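Local atomic coordinates of penicillin-binding protein (PDB entry 3TG9), a protein that probably reacts through a nucleophilic serine with beta-lactams or cell-wall peptides, as in other serine penicillin-binding proteins and beta-lactamases. Residues Ile93-Ser101 / His262-Tyr273. Numbering follows the deposited sequence.
Sequences IHHLLTHTS and HVHCEDDDYYGY
Leu-97 lays its CD1 methyl almost squarely over one face of the Tyr-273 ring, 3.7 Å from the centroid and 5° off the normal, a CH-pi contact. Its CB sits 3.4 Å from Tyr-273 CD1. The opposite face of this ring is taken by the imidazole of His-262, so the phenol is held between an aliphatic and an aromatic layer. Its hydroxyl end is tied to helix 93-98: Tyr-273 OH meets His-94 ND1 at 2.8 Å in a nearly straight hydrogen bond (177°), lying near the imidazole plane at the edge of that ring. With CG anti to the backbone N (chi1 164°), the His-94 side chain runs across the tyrosine at about a right angle and also turns its edge to the face of His-262 in a T-shaped pair.

Thr-98 touches Val-263, Gly-272 and Tyr-273 at once. Its CB packs 3.5 Å from Val-263 CG2, and its CG2 methyl lies against Gly-272 O and at the edge of the Tyr-273 ring. The hydroxyl is turned back into the helix, where Thr-98 OG1 donates to His-94 O at 2.9 Å.

Beyond the helix, His-99 closes a Schellman motif and directs its ring edge at the face of Tyr-271 in an offset edge-to-face pair. Its NE2 adds a weak, bent hydrogen bond to Tyr-271 OH (3.2 Å). The His-99 ring also meets Tyr-152, which with Ser-55 and Lys-58 fits the SxxK and YxN pattern of the family's active site. The contact thus joins the helical region to the hairpin of strands 263-266 and 269-271, at one edge of the antiparallel sheet, and to Tyr-273 just after it. Its chemistry implies a mixed seam: Leu-97, Thr-98 CG2 and Val-263 supply apolar packing, while two histidine–tyrosine bonds, one short and nearly straight, one long and bent, help orient the rings, the His-99 end lying beside the probable catalytic centre.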
loop_
_atom_site.group_PDB
_atom_site.type_symbol
_atom_site.label_atom_id
_atom_site.label_comp_id
_atom_site.label_asym_id
_atom_site.label_seq_id
_atom_site.Cartn_x
_atom_site.Cartn_y
_atom_site.Cartn_z
ATOM N N ILE B 93 8.631 -10.449 32.906
ATOM C CA ILE B 93 8.542 -9.137 32.294
ATOM C C ILE B 93 9.931 -8.552 32.091
ATOM O O ILE B 93 10.277 -8.096 31.002
ATOM C CB ILE B 93 7.727 -8.183 33.187
ATOM C CG1 ILE B 93 6.299 -8.710 33.378
ATOM C CG2 ILE B 93 7.741 -6.770 32.629
ATOM C CD1 ILE B 93 5.569 -9.010 32.078
ATOM N N HIS B 94 10.726 -8.577 33.156
ATOM C CA HIS B 94 12.065 -8.006 33.145
ATOM C C HIS B 94 12.973 -8.653 32.086
ATOM O O HIS B 94 13.817 -7.980 31.491
ATOM C CB HIS B 94 12.686 -8.091 34.545
ATOM C CG HIS B 94 14.166 -7.878 34.564
ATOM N ND1 HIS B 94 14.739 -6.651 34.836
ATOM C CD2 HIS B 94 15.192 -8.729 34.337
ATOM C CE1 HIS B 94 16.055 -6.762 34.776
ATOM N NE2 HIS B 94 16.355 -8.011 34.467
ATOM N N HIS B 95 12.802 -9.947 31.842
ATOM C CA HIS B 95 13.568 -10.609 30.788
ATOM C C HIS B 95 13.245 -10.009 29.424
ATOM O O HIS B 95 14.133 -9.750 28.613
ATOM C CB HIS B 95 13.282 -12.110 30.760
ATOM C CG HIS B 95 13.812 -12.850 31.950
ATOM N ND1 HIS B 95 13.122 -13.882 32.552
ATOM C CD2 HIS B 95 14.958 -12.702 32.654
ATOM C CE1 HIS B 95 13.825 -14.340 33.573
ATOM N NE2 HIS B 95 14.942 -13.640 33.659
ATOM N N LEU B 96 11.959 -9.796 29.181
ATOM C CA LEU B 96 11.493 -9.236 27.920
ATOM C C LEU B 96 12.001 -7.807 27.724
ATOM O O LEU B 96 12.464 -7.455 26.638
ATOM C CB LEU B 96 9.965 -9.282 27.866
ATOM C CG LEU B 96 9.386 -10.696 28.013
ATOM C CD1 LEU B 96 7.923 -10.678 28.421
ATOM C CD2 LEU B 96 9.579 -11.491 26.735
ATOM N N LEU B 97 11.938 -7.007 28.790
ATOM C CA LEU B 97 12.308 -5.592 28.748
ATOM C C LEU B 97 13.778 -5.358 28.426
ATOM O O LEU B 97 14.152 -4.295 27.913
ATOM C CB LEU B 97 11.991 -4.922 30.088
ATOM C CG LEU B 97 10.534 -4.603 30.398
ATOM C CD1 LEU B 97 10.348 -4.375 31.888
ATOM C CD2 LEU B 97 10.085 -3.387 29.607
ATOM N N THR B 98 14.611 -6.338 28.757
ATOM C CA THR B 98 16.049 -6.205 28.582
ATOM C C THR B 98 16.595 -7.142 27.513
ATOM O O THR B 98 17.802 -7.203 27.301
ATOM C CB THR B 98 16.798 -6.475 29.903
ATOM O OG1 THR B 98 16.447 -7.775 30.391
ATOM C CG2 THR B 98 16.435 -5.428 30.952
ATOM N N HIS B 99 15.709 -7.869 26.840
ATOM C CA HIS B 99 16.123 -8.769 25.767
ATOM C C HIS B 99 16.965 -9.913 26.300
ATOM O O HIS B 99 17.956 -10.297 25.679
ATOM C CB HIS B 99 16.939 -8.024 24.709
ATOM C CG HIS B 99 16.162 -6.984 23.963
ATOM N ND1 HIS B 99 15.191 -7.297 23.039
ATOM C CD2 HIS B 99 16.231 -5.632 23.998
ATOM C CE1 HIS B 99 14.689 -6.187 22.538
ATOM N NE2 HIS B 99 15.299 -5.160 23.105
ATOM N N THR B 100 16.578 -10.458 27.445
ATOM C CA THR B 100 17.297 -11.594 28.014
ATOM C C THR B 100 16.365 -12.783 28.238
ATOM O O THR B 100 16.706 -13.715 28.963
ATOM C CB THR B 100 17.978 -11.214 29.345
ATOM O OG1 THR B 100 17.008 -10.649 30.234
ATOM C CG2 THR B 100 19.093 -10.197 29.109
ATOM N N SER B 101 15.197 -12.747 27.595
ATOM C CA SER B 101 14.139 -13.731 27.822
ATOM C C SER B 101 14.399 -15.097 27.200
ATOM O O SER B 101 13.869 -16.105 27.667
ATOM C CB SER B 101 12.812 -13.207 27.280
ATOM O OG SER B 101 12.776 -13.320 25.866
ATOM N N HIS B 262 20.728 -2.236 32.996
ATOM C CA HIS B 262 20.516 -3.589 33.503
ATOM C C HIS B 262 21.402 -4.594 32.800
ATOM O O HIS B 262 21.847 -5.566 33.402
ATOM C CB HIS B 262 19.059 -4.016 33.318
ATOM C CG HIS B 262 18.083 -3.196 34.094
ATOM N ND1 HIS B 262 17.276 -2.250 33.507
ATOM C CD2 HIS B 262 17.781 -3.181 35.416
ATOM C CE1 HIS B 262 16.521 -1.679 34.431
ATOM N NE2 HIS B 262 16.810 -2.230 35.598
ATOM N N VAL B 263 21.636 -4.376 31.514
ATOM C CA VAL B 263 22.428 -5.308 30.727
ATOM C C VAL B 263 23.609 -4.568 30.137
ATOM O O VAL B 263 23.480 -3.409 29.733
ATOM C CB VAL B 263 21.608 -5.920 29.561
ATOM C CG1 VAL B 263 22.435 -6.958 28.810
ATOM C CG2 VAL B 263 20.323 -6.533 30.072
ATOM N N HIS B 264 24.761 -5.227 30.106
ATOM C CA HIS B 264 25.888 -4.731 29.344
ATOM C C HIS B 264 25.965 -5.556 28.072
ATOM O O HIS B 264 26.077 -6.778 28.140
ATOM C CB HIS B 264 27.180 -4.860 30.145
ATOM C CG HIS B 264 28.386 -4.327 29.435
ATOM N ND1 HIS B 264 29.672 -4.549 29.880
ATOM C CD2 HIS B 264 28.501 -3.588 28.304
ATOM C CE1 HIS B 264 30.526 -3.959 29.059
ATOM N NE2 HIS B 264 29.841 -3.372 28.095
ATOM N N CYS B 265 25.896 -4.901 26.916
ATOM C CA CYS B 265 25.903 -5.617 25.642
ATOM C C CYS B 265 27.312 -5.800 25.088
ATOM O O CYS B 265 27.723 -6.920 24.763
ATOM C CB CYS B 265 25.043 -4.883 24.622
ATOM S SG CYS B 265 23.536 -4.260 25.333
ATOM N N GLU B 266 28.038 -4.693 24.963
ATOM C CA GLU B 266 29.433 -4.723 24.548
ATOM C C GLU B 266 30.036 -3.339 24.682
ATOM O O GLU B 266 29.381 -2.338 24.394
ATOM C CB GLU B 266 29.565 -5.199 23.102
ATOM C CG GLU B 266 29.219 -4.146 22.063
ATOM C CD GLU B 266 29.844 -4.439 20.702
ATOM O OE1 GLU B 266 29.765 -3.562 19.810
ATOM O OE2 GLU B 266 30.417 -5.541 20.524
ATOM N N ASP B 267 31.280 -3.283 25.137
ATOM C CA ASP B 267 31.996 -2.022 25.206
ATOM C C ASP B 267 31.208 -0.978 25.991
ATOM O O ASP B 267 30.984 -1.138 27.189
ATOM C CB ASP B 267 32.278 -1.513 23.792
ATOM C CG ASP B 267 33.035 -2.523 22.951
ATOM O OD1 ASP B 267 33.989 -3.133 23.480
ATOM O OD2 ASP B 267 32.676 -2.703 21.764
ATOM N N ASP B 268 30.782 0.075 25.296
ATOM C CA ASP B 268 30.119 1.219 25.915
ATOM C C ASP B 268 28.606 1.091 25.901
ATOM O O ASP B 268 27.905 1.930 26.458
ATOM C CB ASP B 268 30.502 2.507 25.191
ATOM C CG ASP B 268 31.873 2.999 25.580
ATOM O OD1 ASP B 268 32.461 2.425 26.527
ATOM O OD2 ASP B 268 32.362 3.960 24.943
ATOM N N ASP B 269 28.110 0.041 25.263
ATOM C CA ASP B 269 26.683 -0.141 25.124
ATOM C C ASP B 269 26.062 -0.989 26.223
ATOM O O ASP B 269 26.466 -2.129 26.467
ATOM C CB ASP B 269 26.357 -0.729 23.749
ATOM C CG ASP B 269 26.839 0.153 22.626
ATOM O OD1 ASP B 269 26.553 1.371 22.667
ATOM O OD2 ASP B 269 27.516 -0.359 21.712
ATOM N N TYR B 270 25.054 -0.409 26.862
ATOM C CA TYR B 270 24.229 -1.094 27.837
ATOM C C TYR B 270 22.779 -0.942 27.400
ATOM O O TYR B 270 22.476 -0.104 26.560
ATOM C CB TYR B 270 24.436 -0.472 29.216
ATOM C CG TYR B 270 25.869 -0.570 29.690
ATOM C CD1 TYR B 270 26.863 0.212 29.117
ATOM C CD2 TYR B 270 26.232 -1.458 30.699
ATOM C CE1 TYR B 270 28.180 0.117 29.532
ATOM C CE2 TYR B 270 27.553 -1.556 31.134
ATOM C CZ TYR B 270 28.519 -0.764 30.544
ATOM O OH TYR B 270 29.828 -0.852 30.945
ATOM N N TYR B 271 21.891 -1.756 27.958
ATOM C CA TYR B 271 20.465 -1.634 27.676
ATOM C C TYR B 271 19.716 -1.463 28.988
ATOM O O TYR B 271 20.062 -2.091 29.991
ATOM C CB TYR B 271 19.954 -2.872 26.933
ATOM C CG TYR B 271 18.707 -2.646 26.088
ATOM C CD1 TYR B 271 17.468 -3.127 26.495
ATOM C CD2 TYR B 271 18.780 -1.965 24.881
ATOM C CE1 TYR B 271 16.340 -2.935 25.727
ATOM C CE2 TYR B 271 17.656 -1.768 24.103
ATOM C CZ TYR B 271 16.434 -2.248 24.534
ATOM O OH TYR B 271 15.307 -2.052 23.762
ATOM N N GLY B 272 18.713 -0.593 28.991
ATOM C CA GLY B 272 17.880 -0.407 30.163
ATOM C C GLY B 272 16.595 -1.187 29.983
ATOM O O GLY B 272 16.620 -2.350 29.601
ATOM N N TYR B 273 15.473 -0.542 30.277
ATOM C CA TYR B 273 14.174 -1.067 29.901
ATOM C C TYR B 273 13.716 -0.407 28.600
ATOM O O TYR B 273 13.175 0.696 28.614
ATOM C CB TYR B 273 13.152 -0.803 31.002
ATOM C CG TYR B 273 13.243 -1.725 32.199
ATOM C CD1 TYR B 273 13.929 -2.932 32.125
ATOM C CD2 TYR B 273 12.608 -1.402 33.391
ATOM C CE1 TYR B 273 13.996 -3.784 33.216
ATOM C CE2 TYR B 273 12.666 -2.242 34.483
ATOM C CZ TYR B 273 13.360 -3.432 34.393
ATOM O OH TYR B 273 13.414 -4.265 35.486
#